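Sperm-specific class P protein 19 (Caenorhabditis elegans, PDB 1ROW) is a small sperm-specific protein with the immunoglobulin-like beta fold of the major sperm protein domain, and probably has a structural role in nematode sperm. Local coordinates at residues Leu74-Ala79 / Gly99-Pro104. Residues are numbered along the deposited sequence; the frame is centred on the assembly and turned at random.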
ATOM      1  N   LEU A  74       5.191   1.534  -5.591  1.00 23.29           N
ATOM      2  CA  LEU A  74       4.708   1.170  -4.275  1.00 24.54           C
ATOM      3  C   LEU A  74       4.285  -0.280  -4.429  1.00 23.98           C
ATOM      4  O   LEU A  74       3.382  -0.595  -5.202  1.00 24.28           O
ATOM      5  CB  LEU A  74       3.510   2.035  -3.881  1.00 25.85           C
ATOM      6  CG  LEU A  74       3.086   1.981  -2.413  1.00 24.17           C
ATOM      7  CD1 LEU A  74       4.210   2.531  -1.533  1.00 25.54           C
ATOM      8  CD2 LEU A  74       1.813   2.792  -2.226  1.00 23.46           C
ATOM      9  N   VAL A  75       4.962  -1.171  -3.718  1.00 24.26           N
ATOM     10  CA  VAL A  75       4.645  -2.585  -3.806  1.00 23.31           C
ATOM     11  C   VAL A  75       3.872  -3.044  -2.584  1.00 22.83           C
ATOM     12  O   VAL A  75       4.305  -2.860  -1.439  1.00 20.30           O
ATOM     13  CB  VAL A  75       5.921  -3.435  -3.951  1.00 24.89           C
ATOM     14  CG1 VAL A  75       5.556  -4.907  -4.094  1.00 23.52           C
ATOM     15  CG2 VAL A  75       6.714  -2.966  -5.162  1.00 26.66           C
ATOM     16  N   VAL A  76       2.718  -3.641  -2.841  1.00 19.61           N
ATOM     17  CA  VAL A  76       1.868  -4.134  -1.782  1.00 21.16           C
ATOM     18  C   VAL A  76       1.914  -5.660  -1.741  1.00 23.26           C
ATOM     19  O   VAL A  76       1.420  -6.338  -2.642  1.00 23.79           O
ATOM     20  CB  VAL A  76       0.415  -3.659  -1.981  1.00 21.42           C
ATOM     21  CG1 VAL A  76      -0.435  -4.093  -0.801  1.00 22.83           C
ATOM     22  CG2 VAL A  76       0.380  -2.138  -2.125  1.00 20.80           C
ATOM     23  N   HIS A  77       2.547  -6.187  -0.701  1.00 23.84           N
ATOM     24  CA  HIS A  77       2.666  -7.627  -0.497  1.00 23.61           C
ATOM     25  C   HIS A  77       1.472  -8.044   0.358  1.00 24.31           C
ATOM     26  O   HIS A  77       1.213  -7.444   1.404  1.00 24.86           O
ATOM     27  CB  HIS A  77       3.978  -7.938   0.234  1.00 22.77           C
ATOM     28  CG  HIS A  77       5.201  -7.542  -0.535  1.00 22.32           C
ATOM     29  ND1 HIS A  77       5.837  -8.395  -1.409  1.00 24.19           N
ATOM     30  CD2 HIS A  77       5.861  -6.362  -0.617  1.00 21.86           C
ATOM     31  CE1 HIS A  77       6.832  -7.759  -2.000  1.00 21.08           C
ATOM     32  NE2 HIS A  77       6.867  -6.523  -1.538  1.00 24.44           N
ATOM     33  N   PHE A  78       0.741  -9.064  -0.078  1.00 23.46           N
ATOM     34  CA  PHE A  78      -0.427  -9.497   0.677  1.00 25.16           C
ATOM     35  C   PHE A  78      -0.543 -11.007   0.808  1.00 24.59           C
ATOM     36  O   PHE A  78       0.129 -11.768   0.107  1.00 23.22           O
ATOM     37  CB  PHE A  78      -1.695  -8.943   0.022  1.00 25.10           C
ATOM     38  CG  PHE A  78      -1.868  -9.374  -1.397  1.00 26.49           C
ATOM     39  CD1 PHE A  78      -2.416 -10.616  -1.698  1.00 27.93           C
ATOM     40  CD2 PHE A  78      -1.442  -8.557  -2.439  1.00 27.14           C
ATOM     41  CE1 PHE A  78      -2.541 -11.042  -3.021  1.00 28.50           C
ATOM     42  CE2 PHE A  78      -1.560  -8.969  -3.766  1.00 25.78           C
ATOM     43  CZ  PHE A  78      -2.109 -10.214  -4.058  1.00 28.19           C
ATOM     44  N   ALA A  79      -1.417 -11.428   1.715  1.00 25.28           N
ATOM     45  CA  ALA A  79      -1.655 -12.838   1.964  1.00 27.36           C
ATOM     46  C   ALA A  79      -2.916 -13.030   2.785  1.00 28.96           C
ATOM     47  O   ALA A  79      -3.469 -12.085   3.348  1.00 28.30           O
ATOM     48  CB  ALA A  79      -0.464 -13.453   2.706  1.00 27.70           C
ATOM     49  N   GLY A  99       0.869 -12.895  -2.829  1.00 29.24           N
ATOM     50  CA  GLY A  99       0.906 -12.128  -4.061  1.00 26.38           C
ATOM     51  C   GLY A  99       1.236 -10.666  -3.834  1.00 26.18           C
ATOM     52  O   GLY A  99       1.342 -10.208  -2.695  1.00 25.24           O
ATOM     53  N   THR A 100       1.418  -9.924  -4.921  1.00 26.03           N
ATOM     54  CA  THR A 100       1.730  -8.505  -4.813  1.00 25.28           C
ATOM     55  C   THR A 100       1.070  -7.694  -5.921  1.00 24.42           C
ATOM     56  O   THR A 100       0.889  -8.181  -7.038  1.00 22.85           O
ATOM     57  CB  THR A 100       3.256  -8.235  -4.900  1.00 26.21           C
ATOM     58  OG1 THR A 100       3.680  -8.332  -6.266  1.00 29.62           O
ATOM     59  CG2 THR A 100       4.043  -9.248  -4.064  1.00 27.69           C
ATOM     60  N   VAL A 101       0.700  -6.460  -5.591  1.00 22.97           N
ATOM     61  CA  VAL A 101       0.123  -5.538  -6.559  1.00 26.43           C
ATOM     62  C   VAL A 101       0.995  -4.292  -6.489  1.00 27.06           C
ATOM     63  O   VAL A 101       1.351  -3.833  -5.402  1.00 26.48           O
ATOM     64  CB  VAL A 101      -1.341  -5.161  -6.237  1.00 25.73           C
ATOM     65  CG1 VAL A 101      -2.244  -6.354  -6.477  1.00 25.19           C
ATOM     66  CG2 VAL A 101      -1.457  -4.682  -4.810  1.00 27.71           C
ATOM     67  N   THR A 102       1.358  -3.760  -7.648  1.00 26.34           N
ATOM     68  CA  THR A 102       2.211  -2.585  -7.697  1.00 26.07           C
ATOM     69  C   THR A 102       1.468  -1.350  -8.178  1.00 25.96           C
ATOM     70  O   THR A 102       0.760  -1.386  -9.187  1.00 25.13           O
ATOM     71  CB  THR A 102       3.423  -2.840  -8.604  1.00 27.46           C
ATOM     72  OG1 THR A 102       4.188  -3.926  -8.066  1.00 28.71           O
ATOM     73  CG2 THR A 102       4.302  -1.603  -8.692  1.00 28.31           C
ATOM     74  N   ILE A 103       1.623  -0.271  -7.419  1.00 24.92           N
ATOM     75  CA  ILE A 103       1.004   1.011  -7.726  1.00 23.72           C
ATOM     76  C   ILE A 103       2.149   1.928  -8.139  1.00 24.30           C
ATOM     77  O   ILE A 103       3.043   2.219  -7.333  1.00 23.21           O
ATOM     78  CB  ILE A 103       0.312   1.624  -6.479  1.00 22.57           C
ATOM     79  CG1 ILE A 103      -0.853   0.743  -6.033  1.00 22.19           C
ATOM     80  CG2 ILE A 103      -0.177   3.036  -6.783  1.00 22.96           C
ATOM     81  CD1 ILE A 103      -1.581   1.278  -4.820  1.00 22.89           C
ATOM     82  N   PRO A 104       2.169   2.359  -9.410  1.00 23.36           N
ATOM     83  CA  PRO A 104       3.270   3.247  -9.797  1.00 23.25           C
ATOM     84  C   PRO A 104       3.068   4.639  -9.198  1.00 23.05           C
ATOM     85  O   PRO A 104       1.938   5.091  -9.012  1.00 24.04           O
ATOM     86  CB  PRO A 104       3.198   3.240 -11.326  1.00 24.08           C
ATOM     87  CG  PRO A 104       1.739   3.034 -11.598  1.00 24.81           C
ATOM     88  CD  PRO A 104       1.363   1.968 -10.579  1.00 23.85           C
TER
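The ring of F78 lies across the backbone of G99, its hydrogen-bonded partner on the antiparallel strand. A chi1 of 59° places CG in the crowded position between the backbone N and the carbonyl carbon, and the ring reaches over the neighbouring strand. One face of the ring takes the glycine: the CA of G99 sits 4.0 Å from the ring centroid in a CH-pi contact, while O of G99 lies nearer the rim, 3.2 Å from CD2 of F78. The missing side chain at G99 is what admits the ring, since a beta carbon there would collide with CZ of F78. CE2 of F78, itself close to the G99 carbonyl, also meets CG1 of V101 at 3.8 Å. An alanine in place of F78 would probably deprive the backbone of G99 of the ring that packs on it and leave V101 CG1 without its aromatic neighbour.

L74, at the other end, pairs with I103 through two backbone bonds, N of L74 to O of I103 and N of I103 to O of L74, both 2.8 Å. Their side chains lie on the same side of the sheet as that of F78, with CB of L74 4.1 Å from CB of I103. Between these pairs, CG2 of V101 packs against CB of V76 at 3.5 Å. L74 and V76 also touch strand 31-37, which flanks strand 70-80 on its other edge.

V75, H77, T100 and T102 occupy the opposite face, where the T100 methyl CG2 lies 3.3 Å from ND1 of H77. Six backbone hydrogen bonds thus join 74-79 to 99-104, parts of strands 70-80 and 99-108 of the MSP domain, with apolar side chains lining one face and a mixed, more polar and more exposed set the other, as expected of a sheet that turns one side to the core.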